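Local coordinates for protein sulfite dehydrogenase (Paracoccus pantotrophus, PDB 2XTS) that oxidises protein-bound sulfane sulfur as the molybdenum-cofactor subunit of the sulfane dehydrogenase SoxCD, working with a heme-carrying cytochrome subunit, at residues 120-128 / 137-145. Residues are numbered along the deposited sequence; the frame is centred on the assembly and turned at random.
With 2MO (molybdenum (IV)oxide), chain F; MTE (phosphonic acidmono-(2-amino-5,6-dimercapto-4-oxo-3,7,8a,9,10,10a-hexahydro-4H-8-oxa-1,3,9,10-tetraaza-anthracen-7-ylmethyl)ester), chain E.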
loop_
_atom_site.group_PDB
_atom_site.type_symbol
_atom_site.label_atom_id
_atom_site.label_comp_id
_atom_site.label_asym_id
_atom_site.label_seq_id
_atom_site.Cartn_x
_atom_site.Cartn_y
_atom_site.Cartn_z
ATOM N N CYS A 120 -9.315 -15.238 -5.508
ATOM C CA CYS A 120 -9.608 -16.172 -6.597
ATOM C C CYS A 120 -10.594 -17.242 -6.104
ATOM O O CYS A 120 -10.485 -17.741 -5.005
ATOM C CB CYS A 120 -8.324 -16.836 -7.048
ATOM S SG CYS A 120 -8.537 -17.913 -8.499
ATOM N N ALA A 121 -11.557 -17.571 -6.955
ATOM C CA ALA A 121 -12.525 -18.605 -6.665
ATOM C C ALA A 121 -11.843 -19.901 -6.262
ATOM O O ALA A 121 -12.396 -20.679 -5.458
ATOM C CB ALA A 121 -13.387 -18.860 -7.891
ATOM N N ALA A 122 -10.672 -20.143 -6.858
ATOM C CA ALA A 122 -9.896 -21.365 -6.663
ATOM C C ALA A 122 -8.998 -21.360 -5.426
ATOM O O ALA A 122 -8.265 -22.314 -5.218
ATOM C CB ALA A 122 -9.087 -21.682 -7.931
ATOM N N ASN A 123 -9.037 -20.300 -4.614
ATOM C CA ASN A 123 -8.157 -20.226 -3.450
ATOM C C ASN A 123 -8.457 -21.405 -2.512
ATOM O O ASN A 123 -9.603 -21.642 -2.139
ATOM C CB ASN A 123 -8.340 -18.888 -2.743
ATOM C CG ASN A 123 -7.207 -18.549 -1.805
ATOM O OD1 ASN A 123 -6.059 -18.964 -2.003
ATOM N ND2 ASN A 123 -7.514 -17.739 -0.799
ATOM N N GLY A 124 -7.433 -22.189 -2.192
ATOM C CA GLY A 124 -7.651 -23.385 -1.404
ATOM C C GLY A 124 -8.276 -24.571 -2.122
ATOM O O GLY A 124 -8.563 -25.613 -1.525
ATOM N N GLY A 125 -8.482 -24.459 -3.421
ATOM C CA GLY A 125 -9.195 -25.503 -4.151
ATOM C C GLY A 125 -8.424 -26.809 -4.198
ATOM O O GLY A 125 -9.015 -27.897 -4.189
ATOM N N MET A 126 -7.102 -26.720 -4.205
ATOM C CA MET A 126 -6.244 -27.914 -4.171
ATOM C C MET A 126 -6.373 -28.671 -2.855
ATOM O O MET A 126 -5.884 -29.793 -2.740
ATOM C CB MET A 126 -4.760 -27.573 -4.447
ATOM C CG MET A 126 -4.002 -26.907 -3.307
ATOM S SD MET A 126 -4.471 -25.212 -2.929
ATOM C CE MET A 126 -3.864 -24.328 -4.395
ATOM N N GLU A 127 -6.963 -28.030 -1.849
ATOM C CA GLU A 127 -7.182 -28.618 -0.513
ATOM C C GLU A 127 -8.560 -29.233 -0.327
ATOM O O GLU A 127 -8.874 -29.715 0.752
ATOM C CB GLU A 127 -6.938 -27.569 0.577
ATOM C CG GLU A 127 -5.568 -26.910 0.529
ATOM C CD GLU A 127 -4.470 -27.845 0.944
ATOM O OE1 GLU A 127 -4.496 -28.253 2.131
ATOM O OE2 GLU A 127 -3.570 -28.135 0.119
ATOM N N TRP A 128 -9.379 -29.271 -1.371
ATOM C CA TRP A 128 -10.712 -29.856 -1.238
ATOM C C TRP A 128 -10.649 -31.321 -0.826
ATOM O O TRP A 128 -11.502 -31.798 -0.085
ATOM C CB TRP A 128 -11.507 -29.752 -2.535
ATOM C CG TRP A 128 -12.413 -28.559 -2.607
ATOM C CD1 TRP A 128 -12.407 -27.587 -3.571
ATOM C CD2 TRP A 128 -13.494 -28.249 -1.724
ATOM N NE1 TRP A 128 -13.430 -26.696 -3.344
ATOM C CE2 TRP A 128 -14.098 -27.073 -2.205
ATOM C CE3 TRP A 128 -14.009 -28.844 -0.569
ATOM C CZ2 TRP A 128 -15.193 -26.492 -1.584
ATOM C CZ3 TRP A 128 -15.098 -28.256 0.042
ATOM C CH2 TRP A 128 -15.682 -27.099 -0.467
ATOM N N GLN A 137 0.781 -19.260 2.268
ATOM C CA GLN A 137 0.981 -18.596 0.978
ATOM C C GLN A 137 0.324 -19.428 -0.124
ATOM O O GLN A 137 -0.333 -18.899 -1.035
ATOM C CB GLN A 137 2.478 -18.458 0.686
ATOM C CG GLN A 137 2.767 -17.922 -0.694
ATOM C CD GLN A 137 4.122 -17.269 -0.819
ATOM O OE1 GLN A 137 5.039 -17.616 -0.072
ATOM N NE2 GLN A 137 4.249 -16.330 -1.750
ATOM N N TYR A 138 0.492 -20.750 -0.037
ATOM C CA TYR A 138 0.019 -21.661 -1.089
ATOM C C TYR A 138 -1.452 -22.025 -0.935
ATOM O O TYR A 138 -2.183 -22.112 -1.909
ATOM C CB TYR A 138 0.897 -22.934 -1.123
ATOM C CG TYR A 138 2.345 -22.580 -1.250
ATOM C CD1 TYR A 138 2.852 -22.102 -2.444
ATOM C CD2 TYR A 138 3.189 -22.656 -0.168
ATOM C CE1 TYR A 138 4.165 -21.725 -2.553
ATOM C CE2 TYR A 138 4.503 -22.248 -0.261
ATOM C CZ TYR A 138 4.987 -21.804 -1.465
ATOM O OH TYR A 138 6.282 -21.379 -1.594
ATOM N N THR A 139 -1.879 -22.294 0.293
ATOM C CA THR A 139 -3.232 -22.779 0.501
ATOM C C THR A 139 -4.281 -21.672 0.668
ATOM O O THR A 139 -5.474 -21.940 0.521
ATOM C CB THR A 139 -3.272 -23.804 1.673
ATOM O OG1 THR A 139 -2.663 -23.273 2.851
ATOM C CG2 THR A 139 -2.540 -25.066 1.304
ATOM N N GLN A 140 -3.848 -20.416 0.904
ATOM C CA GLN A 140 -4.752 -19.287 1.051
ATOM C C GLN A 140 -4.298 -18.019 0.321
ATOM O O GLN A 140 -4.972 -17.005 0.425
ATOM C CB GLN A 140 -5.009 -18.989 2.540
ATOM C CG GLN A 140 -5.969 -19.941 3.281
ATOM C CD GLN A 140 -5.287 -21.214 3.788
ATOM O OE1 GLN A 140 -4.070 -21.284 3.906
ATOM N NE2 GLN A 140 -6.085 -22.199 4.149
ATOM N N GLY A 141 -3.167 -18.061 -0.378
ATOM C CA GLY A 141 -2.571 -16.845 -0.901
ATOM C C GLY A 141 -3.019 -16.358 -2.269
ATOM O O GLY A 141 -2.444 -15.422 -2.788
ATOM N N MET A 142 -4.068 -16.933 -2.848
ATOM C CA MET A 142 -4.678 -16.360 -4.046
ATOM C C MET A 142 -5.656 -15.257 -3.604
ATOM O O MET A 142 -6.870 -15.344 -3.817
ATOM C CB MET A 142 -5.414 -17.400 -4.905
ATOM C CG MET A 142 -4.684 -18.644 -5.229
ATOM S SD MET A 142 -5.773 -19.648 -6.300
ATOM C CE MET A 142 -4.973 -21.247 -6.221
ATOM N N ILE A 143 -5.116 -14.204 -2.986
ATOM C CA ILE A 143 -5.905 -13.129 -2.474
ATOM C C ILE A 143 -5.021 -11.893 -2.365
ATOM O O ILE A 143 -3.826 -11.981 -2.077
ATOM C CB ILE A 143 -6.489 -13.513 -1.072
ATOM C CG1 ILE A 143 -7.576 -12.546 -0.633
ATOM C CG2 ILE A 143 -5.405 -13.646 0.009
ATOM C CD1 ILE A 143 -8.482 -13.152 0.429
ATOM N N HIS A 144 -5.637 -10.736 -2.542
ATOM C CA HIS A 144 -5.006 -9.465 -2.229
ATOM C C HIS A 144 -6.078 -8.473 -1.795
ATOM O O HIS A 144 -7.266 -8.719 -1.977
ATOM C CB HIS A 144 -4.078 -8.933 -3.357
ATOM C CG HIS A 144 -4.701 -8.675 -4.686
ATOM N ND1 HIS A 144 -5.746 -7.796 -4.877
ATOM C CD2 HIS A 144 -4.311 -9.081 -5.915
ATOM C CE1 HIS A 144 -5.999 -7.716 -6.172
ATOM N NE2 HIS A 144 -5.145 -8.486 -6.823
ATOM N N ASN A 145 -5.649 -7.370 -1.192
ATOM C CA ASN A 145 -6.548 -6.399 -0.594
ATOM C C ASN A 145 -5.960 -5.028 -0.775
ATOM O O ASN A 145 -4.916 -4.733 -0.258
ATOM C CB ASN A 145 -6.728 -6.736 0.888
ATOM C CG ASN A 145 -7.782 -5.899 1.603
ATOM O OD1 ASN A 145 -7.444 -4.977 2.380
ATOM N ND2 ASN A 145 -9.013 -6.235 1.430
HETATM MO MO 2MO F . -9.578 -16.718 -10.283
HETATM O OT1 2MO F . -11.299 -16.657 -9.779
HETATM O OT2 2MO F . -9.116 -18.369 -11.231
HETATM N N1 MTE E . -9.206 -10.381 -16.406
HETATM C C2 MTE E . -8.757 -10.671 -17.623
HETATM N N2 MTE E . -8.967 -9.784 -18.620
HETATM N N3 MTE E . -8.080 -11.805 -17.885
HETATM C C4 MTE E . -7.823 -12.743 -16.929
HETATM O O4 MTE E . -7.178 -13.763 -17.251
HETATM N N5 MTE E . -8.198 -13.408 -14.538
HETATM C C6 MTE E . -9.222 -13.242 -13.533
HETATM C C7 MTE E . -9.417 -11.814 -13.050
HETATM N N8 MTE E . -9.555 -10.925 -14.174
HETATM C C9 MTE E . -8.310 -12.510 -15.585
HETATM C C10 MTE E . -9.043 -11.257 -15.369
HETATM C "C1'" MTE E . -9.023 -14.142 -12.326
HETATM S "S1'" MTE E . -9.385 -15.848 -12.479
HETATM C "C2'" MTE E . -8.653 -13.649 -11.121
HETATM S "S2'" MTE E . -8.603 -14.627 -9.707
HETATM C "C3'" MTE E . -8.311 -12.180 -10.998
HETATM O "O3'" MTE E . -8.304 -11.463 -12.244
HETATM C "C4'" MTE E . -6.918 -12.018 -10.418
HETATM O "O4'" MTE E . -6.635 -10.625 -10.226
HETATM P P MTE E . -5.089 -10.246 -10.034
HETATM O O1P MTE E . -4.752 -11.047 -8.740
HETATM O O2P MTE E . -4.277 -10.757 -11.178
HETATM O O3P MTE E . -5.078 -8.775 -9.794
HETATM O O HOH W 1 -4.761 -21.347 -2.751
#
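C120 N donates to M142 O (3.0 Å), a backbone bond that ties loop 120-128 to the inverse gamma turn centred on M142, where helix 136-140 gives way to strand 143-152. N123 suits its place because an amide can both accept and donate: OD1 accepts from M142 N at 3.0 Å, the donor lying above the carbonyl plane, while ND2 donates hydrogen bonds to Q140 O at 2.9 Å and to E119. CG lies anti to the backbone N (chi1 -163°), which carries the amide across to the turn. A water joins N123 OD1, G124 N and Y138 O. A leucine in place of N123 would probably leave M142 N and Q140 O without these mates and the turn less firmly held. M142, extended beyond CG, runs its flexible thioether over A122 and meets M126 tip to tip, CE to CE at 3.7 Å; the methyl of T139 lies against the E127 carboxylate, itself hydrogen-bonded to Q132 and N386. C120 SG binds molybdenum at 2.4 Å, and H144 NE2 donates almost straight (177°) to MTE O3P. Both segments thus grip one cofactor, at metal and phosphate, and the C120 N bond to M142 O probably helps to position the cysteine ligand's backbone.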